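Local coordinates for putative methylthioribose-1-phosphate isomerase (Pyrococcus horikoshii OT3, PDB 6A34) that catalyses the isomerisation of 5-methylthioribose 1-phosphate to methylthioribulose 1-phosphate in the methionine salvage pathway, at the interface of chains A and B. Residues are numbered along the deposited sequence; one frame, centred on the assembly and turned at random. Chains: chain A/B, Putative methylthioribose-1-phosphate isomerase.

Contact 1: the interface of chains A and B. Residues chain A 231-232, 235, 267, 270-271; chain B 262, 266, 330.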
loop_
_atom_site.group_PDB
_atom_site.type_symbol
_atom_site.label_atom_id
_atom_site.label_comp_id
_atom_site.label_asym_id
_atom_site.label_seq_id
_atom_site.Cartn_x
_atom_site.Cartn_y
_atom_site.Cartn_z
ATOM N N ALA A 231 -7.536 2.631 -6.829
ATOM C CA ALA A 231 -8.259 3.789 -7.350
ATOM C C ALA A 231 -8.078 3.843 -8.857
ATOM O O ALA A 231 -8.959 4.182 -9.570
ATOM C CB ALA A 231 -7.728 5.032 -6.722
ATOM N N PHE A 232 -6.881 3.463 -9.306
ATOM C CA PHE A 232 -6.535 3.483 -10.701
ATOM C C PHE A 232 -7.374 2.452 -11.462
ATOM O O PHE A 232 -8.010 2.746 -12.476
ATOM C CB PHE A 232 -5.040 3.211 -10.885
ATOM C CG PHE A 232 -4.636 3.231 -12.338
ATOM C CD1 PHE A 232 -4.407 4.434 -12.986
ATOM C CD2 PHE A 232 -4.560 2.050 -13.068
ATOM C CE1 PHE A 232 -4.036 4.458 -14.320
ATOM C CE2 PHE A 232 -4.228 2.073 -14.416
ATOM C CZ PHE A 232 -3.945 3.279 -15.030
ATOM N N GLN A 235 -10.820 3.778 -11.681
ATOM C CA GLN A 235 -10.838 4.896 -12.615
ATOM C C GLN A 235 -10.820 4.404 -14.064
ATOM O O GLN A 235 -11.441 4.987 -14.895
ATOM C CB GLN A 235 -9.606 5.783 -12.409
ATOM C CG GLN A 235 -9.602 7.093 -13.199
ATOM C CD GLN A 235 -8.189 7.638 -13.282
ATOM O OE1 GLN A 235 -7.235 6.900 -13.519
ATOM N NE2 GLN A 235 -8.016 8.919 -13.008
ATOM N N LEU A 267 -13.398 5.618 -2.728
ATOM C CA LEU A 267 -13.174 5.500 -4.199
ATOM C C LEU A 267 -14.311 4.815 -4.930
ATOM O O LEU A 267 -14.629 5.233 -6.045
ATOM C CB LEU A 267 -11.872 4.783 -4.465
ATOM C CG LEU A 267 -10.657 5.561 -3.989
ATOM C CD1 LEU A 267 -9.559 4.539 -3.755
ATOM C CD2 LEU A 267 -10.271 6.600 -5.024
ATOM N N GLU A 270 -16.944 7.455 -5.589
ATOM C CA GLU A 270 -16.535 8.371 -6.646
ATOM C C GLU A 270 -16.818 7.786 -8.051
ATOM O O GLU A 270 -17.121 8.543 -9.019
ATOM C CB GLU A 270 -15.049 8.694 -6.490
ATOM C CG GLU A 270 -14.494 9.601 -7.573
ATOM C CD GLU A 270 -15.214 10.932 -7.652
ATOM O OE1 GLU A 270 -15.361 11.596 -6.584
ATOM O OE2 GLU A 270 -15.647 11.278 -8.773
ATOM N N HIS A 271 -16.690 6.458 -8.205
ATOM C CA HIS A 271 -16.866 5.834 -9.511
ATOM C C HIS A 271 -18.260 5.184 -9.672
ATOM O O HIS A 271 -18.490 4.486 -10.662
ATOM C CB HIS A 271 -15.725 4.834 -9.722
ATOM C CG HIS A 271 -14.402 5.514 -9.787
ATOM N ND1 HIS A 271 -13.521 5.546 -8.702
ATOM C CD2 HIS A 271 -13.849 6.251 -10.773
ATOM C CE1 HIS A 271 -12.474 6.267 -9.034
ATOM N NE2 HIS A 271 -12.651 6.712 -10.295
ATOM N N TYR B 262 -3.643 9.753 -7.429
ATOM C CA TYR B 262 -5.048 9.911 -7.728
ATOM C C TYR B 262 -5.931 9.489 -6.535
ATOM O O TYR B 262 -6.944 10.101 -6.238
ATOM C CB TYR B 262 -5.384 9.118 -8.994
ATOM C CG TYR B 262 -6.856 9.020 -9.286
ATOM C CD1 TYR B 262 -7.603 10.151 -9.565
ATOM C CD2 TYR B 262 -7.519 7.807 -9.256
ATOM C CE1 TYR B 262 -8.966 10.092 -9.829
ATOM C CE2 TYR B 262 -8.877 7.726 -9.519
ATOM C CZ TYR B 262 -9.603 8.870 -9.822
ATOM O OH TYR B 262 -10.953 8.804 -10.059
ATOM N N VAL B 266 -8.629 12.042 -4.620
ATOM C CA VAL B 266 -10.025 11.745 -4.368
ATOM C C VAL B 266 -10.300 11.853 -2.870
ATOM O O VAL B 266 -11.238 12.483 -2.491
ATOM C CB VAL B 266 -10.465 10.383 -4.945
ATOM C CG1 VAL B 266 -11.944 10.136 -4.624
ATOM C CG2 VAL B 266 -10.217 10.341 -6.453
ATOM N N TYR B 330 -9.250 18.159 -9.119
ATOM C CA TYR B 330 -8.881 17.750 -7.772
ATOM C C TYR B 330 -7.864 18.738 -7.174
ATOM O O TYR B 330 -7.675 18.759 -5.950
ATOM C CB TYR B 330 -8.385 16.293 -7.755
ATOM C CG TYR B 330 -9.482 15.295 -8.011
ATOM C CD1 TYR B 330 -10.421 15.026 -7.021
ATOM C CD2 TYR B 330 -9.640 14.676 -9.252
ATOM C CE1 TYR B 330 -11.504 14.195 -7.249
ATOM C CE2 TYR B 330 -10.703 13.815 -9.488
ATOM C CZ TYR B 330 -11.624 13.561 -8.478
ATOM O OH TYR B 330 -12.688 12.739 -8.690
#
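B:Tyr262 reaches across the interface and ends on A:His271. This patch is one of two symmetry-related copies in the two-fold interface of the deposited pair, which may be the working dimer. The phenol OH of B:Tyr262 and the imidazole NE2 of A:His271 are hydrogen bonded at 2.7 Å; the donor cannot be assigned. The two side chains come from opposite directions, and NE2 lies at the edge of the phenol ring, in its plane. The tyrosine has CG anti to the backbone N (chi1 171°), which lays the ring over B:Val266 and points its OH at chain A. The A:Gln235 amide stacks on one face of that ring, with NE2 3.4 Å above the plane of B:Tyr262, over the ring centre. The amide and ring planes are 26° apart. A:Gln235 CB also touches CE2 of B:Tyr262 at 3.6 Å. A:Ala231 fills in beside it, CB against CD2. The other ring face is backed from within chain B by CG2 of B:Val266. This valine meets A:Leu267 across the interface, CD2 of A:Leu267 to CB of B:Val266 at 3.8 Å, and its CG1 packs on CB of A:Glu270. The carboxylate of A:Glu270 turns towards B:Tyr330, its plane nearly perpendicular to that ring. OE2 of A:Glu270 is in close contact with the phenol OH of B:Tyr330, at 3.3 Å.

In the second shell, the histidine is held from behind. A:His271 ND1 donates to the backbone O of A:Leu267 at 2.9 Å, with that oxygen 24° out of the imidazole plane.

Contact 2: the interface of chains A and B. Residues chain A 304-305, 312-314, 316; chain B 200, 208, 224.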
loop_
_atom_site.group_PDB
_atom_site.type_symbol
_atom_site.label_atom_id
_atom_site.label_comp_id
_atom_site.label_asym_id
_atom_site.label_seq_id
_atom_site.Cartn_x
_atom_site.Cartn_y
_atom_site.Cartn_z
ATOM N N VAL A 304 5.092 -1.827 9.832
ATOM C CA VAL A 304 5.290 -0.820 8.742
ATOM C C VAL A 304 6.781 -0.667 8.352
ATOM O O VAL A 304 7.078 -0.421 7.171
ATOM C CB VAL A 304 4.668 0.533 9.132
ATOM C CG1 VAL A 304 4.986 1.618 8.119
ATOM C CG2 VAL A 304 3.152 0.417 9.338
ATOM N N LEU A 305 7.692 -0.755 9.334
ATOM C CA LEU A 305 9.131 -0.548 9.130
ATOM C C LEU A 305 9.699 -1.734 8.351
ATOM O O LEU A 305 10.676 -1.558 7.658
ATOM C CB LEU A 305 9.859 -0.398 10.472
ATOM C CG LEU A 305 9.419 0.792 11.316
ATOM C CD1 LEU A 305 10.058 0.735 12.682
ATOM C CD2 LEU A 305 9.736 2.114 10.639
ATOM N N ILE A 312 12.663 -1.890 5.506
ATOM C CA ILE A 312 12.573 -1.047 4.308
ATOM C C ILE A 312 12.465 0.442 4.669
ATOM O O ILE A 312 12.218 1.290 3.792
ATOM C CB ILE A 312 11.421 -1.518 3.387
ATOM C CG1 ILE A 312 10.089 -1.740 4.114
ATOM C CG2 ILE A 312 11.828 -2.786 2.628
ATOM C CD1 ILE A 312 9.342 -0.476 4.553
ATOM N N ALA A 313 12.621 0.775 5.946
ATOM C CA ALA A 313 12.505 2.140 6.423
ATOM C C ALA A 313 13.560 2.346 7.490
ATOM O O ALA A 313 13.890 1.401 8.199
ATOM C CB ALA A 313 11.138 2.415 7.013
ATOM N N PRO A 314 14.019 3.599 7.684
ATOM C CA PRO A 314 14.876 3.949 8.816
ATOM C C PRO A 314 14.053 4.001 10.103
ATOM O O PRO A 314 12.815 3.910 10.054
ATOM C CB PRO A 314 15.382 5.355 8.459
ATOM C CG PRO A 314 14.330 5.930 7.551
ATOM C CD PRO A 314 13.637 4.766 6.879
ATOM N N VAL A 316 12.069 5.616 12.274
ATOM C CA VAL A 316 11.288 6.805 12.267
ATOM C C VAL A 316 9.959 6.469 12.927
ATOM O O VAL A 316 9.550 5.320 12.962
ATOM C CB VAL A 316 11.093 7.377 10.843
ATOM C CG1 VAL A 316 12.407 7.831 10.230
ATOM C CG2 VAL A 316 10.366 6.412 9.917
ATOM N N GLU B 200 4.344 5.436 2.518
ATOM C CA GLU B 200 5.498 4.580 2.122
ATOM C C GLU B 200 5.529 4.389 0.592
ATOM O O GLU B 200 6.592 4.236 0.023
ATOM C CB GLU B 200 5.489 3.255 2.888
ATOM C CG GLU B 200 4.305 2.355 2.579
ATOM C CD GLU B 200 4.387 0.950 3.181
ATOM O OE1 GLU B 200 5.249 0.731 4.053
ATOM O OE2 GLU B 200 3.566 0.073 2.766
ATOM N N ALA B 208 9.153 5.259 2.028
ATOM C CA ALA B 208 9.757 4.644 3.188
ATOM C C ALA B 208 11.296 4.685 3.110
ATOM O O ALA B 208 11.950 4.985 4.094
ATOM C CB ALA B 208 9.253 3.236 3.274
ATOM N N LEU B 224 5.524 7.853 9.260
ATOM C CA LEU B 224 5.413 6.958 8.127
ATOM C C LEU B 224 4.147 6.107 8.301
ATOM O O LEU B 224 3.902 5.622 9.383
ATOM C CB LEU B 224 6.674 6.095 8.085
ATOM C CG LEU B 224 6.791 5.112 6.928
ATOM C CD1 LEU B 224 6.955 5.831 5.584
ATOM C CD2 LEU B 224 7.959 4.167 7.169
#
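B:Leu224 meets A:Ala313 and A:Val304 at the middle of this patch, and it buries more surface than any other residue here. The patch is part of a two-fold interface that may be the dimer contact of the enzyme. The CD2 methyl of the leucine does most of the touching. B:Leu224 CD2 lies 3.6 Å from CB of A:Ala313 and 4.0 Å from CG1 of A:Val304. The leucine has CG anti to its own backbone N (chi1 -178°), which carries the CD2 methyl towards A:Ala313 and A:Val304. A:Val304 runs past it in the opposite direction, so the two branched chains lie alongside each other. Nearer the leucine backbone, CG2 of A:Val316 approaches CB of B:Leu224 at 4.1 Å, a light contact.

B:Ala208 is the second main surface. Its small CB probably lets the chain A loop come close. CD1 of A:Ile312 packs on CB of B:Ala208 at 3.9 Å, and the backbone O of A:Ile312 is also near that methyl. The carbonyl O of B:Ala208 lies 3.3 Å from the ring carbon CD of A:Pro314. The B:Glu200 carboxylate stays at the margin and touches little.

The side chains described here meet mainly through carbon contacts. Chain A supplies helix 302-305 and the loop that follows strand 310-311. Chain B supplies strand 222-225, the start of helix 206-217 and B:Glu200, which follows strand 195-199. The loop of one subunit thus lies over a strand and a helix start of the other.

Contact 3: the interface of chains A and B. Residues chain A 229, 232; chain B 259, 262, 319, 321, 323-324.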
loop_
_atom_site.group_PDB
_atom_site.type_symbol
_atom_site.label_atom_id
_atom_site.label_comp_id
_atom_site.label_asym_id
_atom_site.label_seq_id
_atom_site.Cartn_x
_atom_site.Cartn_y
_atom_site.Cartn_z
ATOM N N ALA A 229 -3.004 1.158 -6.185
ATOM C CA ALA A 229 -3.533 1.071 -7.534
ATOM C C ALA A 229 -5.043 0.828 -7.541
ATOM O O ALA A 229 -5.648 0.717 -8.622
ATOM C CB ALA A 229 -2.819 -0.054 -8.276
ATOM N N PHE A 232 -6.881 3.463 -9.306
ATOM C CA PHE A 232 -6.535 3.483 -10.701
ATOM C C PHE A 232 -7.374 2.452 -11.462
ATOM O O PHE A 232 -8.010 2.746 -12.476
ATOM C CB PHE A 232 -5.040 3.211 -10.885
ATOM C CG PHE A 232 -4.636 3.231 -12.338
ATOM C CD1 PHE A 232 -4.407 4.434 -12.986
ATOM C CD2 PHE A 232 -4.560 2.050 -13.068
ATOM C CE1 PHE A 232 -4.036 4.458 -14.320
ATOM C CE2 PHE A 232 -4.228 2.073 -14.416
ATOM C CZ PHE A 232 -3.945 3.279 -15.030
ATOM N N ILE B 259 1.831 6.121 -8.653
ATOM C CA ILE B 259 0.620 5.386 -8.379
ATOM C C ILE B 259 0.217 5.645 -6.925
ATOM O O ILE B 259 1.045 5.643 -6.018
ATOM C CB ILE B 259 0.817 3.888 -8.691
ATOM C CG1 ILE B 259 -0.512 3.129 -8.664
ATOM C CG2 ILE B 259 1.855 3.269 -7.776
ATOM C CD1 ILE B 259 -1.474 3.558 -9.760
ATOM N N TYR B 262 -3.643 9.753 -7.429
ATOM C CA TYR B 262 -5.048 9.911 -7.728
ATOM C C TYR B 262 -5.931 9.489 -6.535
ATOM O O TYR B 262 -6.944 10.101 -6.238
ATOM C CB TYR B 262 -5.384 9.118 -8.994
ATOM C CG TYR B 262 -6.856 9.020 -9.286
ATOM C CD1 TYR B 262 -7.603 10.151 -9.565
ATOM C CD2 TYR B 262 -7.519 7.807 -9.256
ATOM C CE1 TYR B 262 -8.966 10.092 -9.829
ATOM C CE2 TYR B 262 -8.877 7.726 -9.519
ATOM C CZ TYR B 262 -9.603 8.870 -9.822
ATOM O OH TYR B 262 -10.953 8.804 -10.059
ATOM N N TYR B 319 -0.833 -6.645 -11.761
ATOM C CA TYR B 319 -0.899 -5.406 -12.500
ATOM C C TYR B 319 -0.107 -4.358 -11.701
ATOM O O TYR B 319 -0.356 -4.135 -10.473
ATOM C CB TYR B 319 -2.374 -5.060 -12.718
ATOM C CG TYR B 319 -2.671 -3.859 -13.578
ATOM C CD1 TYR B 319 -2.162 -3.778 -14.867
ATOM C CD2 TYR B 319 -3.503 -2.836 -13.146
ATOM C CE1 TYR B 319 -2.439 -2.700 -15.697
ATOM C CE2 TYR B 319 -3.795 -1.755 -13.970
ATOM C CZ TYR B 319 -3.267 -1.686 -15.252
ATOM O OH TYR B 319 -3.507 -0.643 -16.099
ATOM N N PRO B 321 0.770 -0.714 -12.690
ATOM C CA PRO B 321 0.879 0.613 -13.296
ATOM C C PRO B 321 1.811 1.458 -12.422
ATOM O O PRO B 321 1.587 1.521 -11.212
ATOM C CB PRO B 321 -0.570 1.111 -13.277
ATOM C CG PRO B 321 -1.174 0.403 -12.077
ATOM C CD PRO B 321 -0.565 -0.971 -12.136
ATOM N N PHE B 323 2.489 4.828 -12.677
ATOM C CA PHE B 323 1.887 6.198 -12.497
ATOM C C PHE B 323 0.366 6.148 -12.688
ATOM O O PHE B 323 -0.155 5.233 -13.337
ATOM C CB PHE B 323 2.442 7.211 -13.502
ATOM C CG PHE B 323 3.937 7.186 -13.612
ATOM C CD1 PHE B 323 4.729 7.594 -12.541
ATOM C CD2 PHE B 323 4.555 6.729 -14.770
ATOM C CE1 PHE B 323 6.115 7.550 -12.623
ATOM C CE2 PHE B 323 5.942 6.697 -14.853
ATOM C CZ PHE B 323 6.719 7.091 -13.778
ATOM N N ASP B 324 -0.326 7.145 -12.110
ATOM C CA ASP B 324 -1.711 7.419 -12.444
ATOM C C ASP B 324 -1.816 8.874 -12.906
ATOM O O ASP B 324 -0.847 9.608 -12.903
ATOM C CB ASP B 324 -2.691 7.017 -11.330
ATOM C CG ASP B 324 -2.440 7.628 -9.963
ATOM O OD1 ASP B 324 -1.985 8.775 -9.905
ATOM O OD2 ASP B 324 -2.721 6.933 -8.961
#
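A:Phe232 pushes its ring into a groove of chain B, and this is the tight part of the contact. B:Pro321 CG and B:Ile259 CD1 cover one face of the ring. CG of B:Pro321 lies 3.9 Å from CD2 of A:Phe232, and CD1 of B:Ile259 packs on CB of A:Phe232 at 3.8 Å. B:Asp324 CB approaches CD1 of A:Phe232 obliquely from that side, at 3.5 Å. The ring and carboxylate planes are 22° apart, and the two chains run past each other in opposite directions. The phenol OH of B:Tyr319 sits at the ring edge, in its plane, 3.3 Å from CE2 of A:Phe232. The ring enters the groove with CG anti to the backbone N (chi1 -180°). With an alanine here, the gap between B:Asp324, B:Pro321 and B:Tyr319 is likely to go unfilled. A:Ala229 packs as closely, its CA 3.8 Å from CG1 of B:Ile259.

The looser side holds B:Phe323 and B:Tyr262. B:Phe323 turns its ring away; its nearest atom is the backbone O, 4.1 Å from CE1 of A:Phe232. B:Tyr262 stands farther off, its CD2 4.4 Å from the backbone N of A:Phe232. B:Asp324 is itself fixed within chain B, since the backbone N of B:Tyr262 donates to OD1 of B:Asp324 at 3.1 Å, from above the carboxylate plane. In the fold, the phenylalanine belongs to helix 230-235 of chain A. It faces strand 323-326, the loop before it, and the residues leading into helix 261-270 of chain B.

Contacts 1 and 3 are neighbours, with C-alpha centres about 10 Å apart. They share A:Phe232 and B:Tyr262, so helix 230-235 of chain A and helix 261-270 of chain B take part in both. Contact 2 is a separate patch, its centre about 26 Å from that of contact 1 and 21 Å from that of contact 3. The interface is two-fold symmetric, and each patch recurs with the chains exchanged. If this dimer is the working form, it would be held at several spaced places. The centre of contact 3 lies about 10 Å from B:Asp247, the predicted proton donor, so dimer packing may support that active site; the structure alone does not show this.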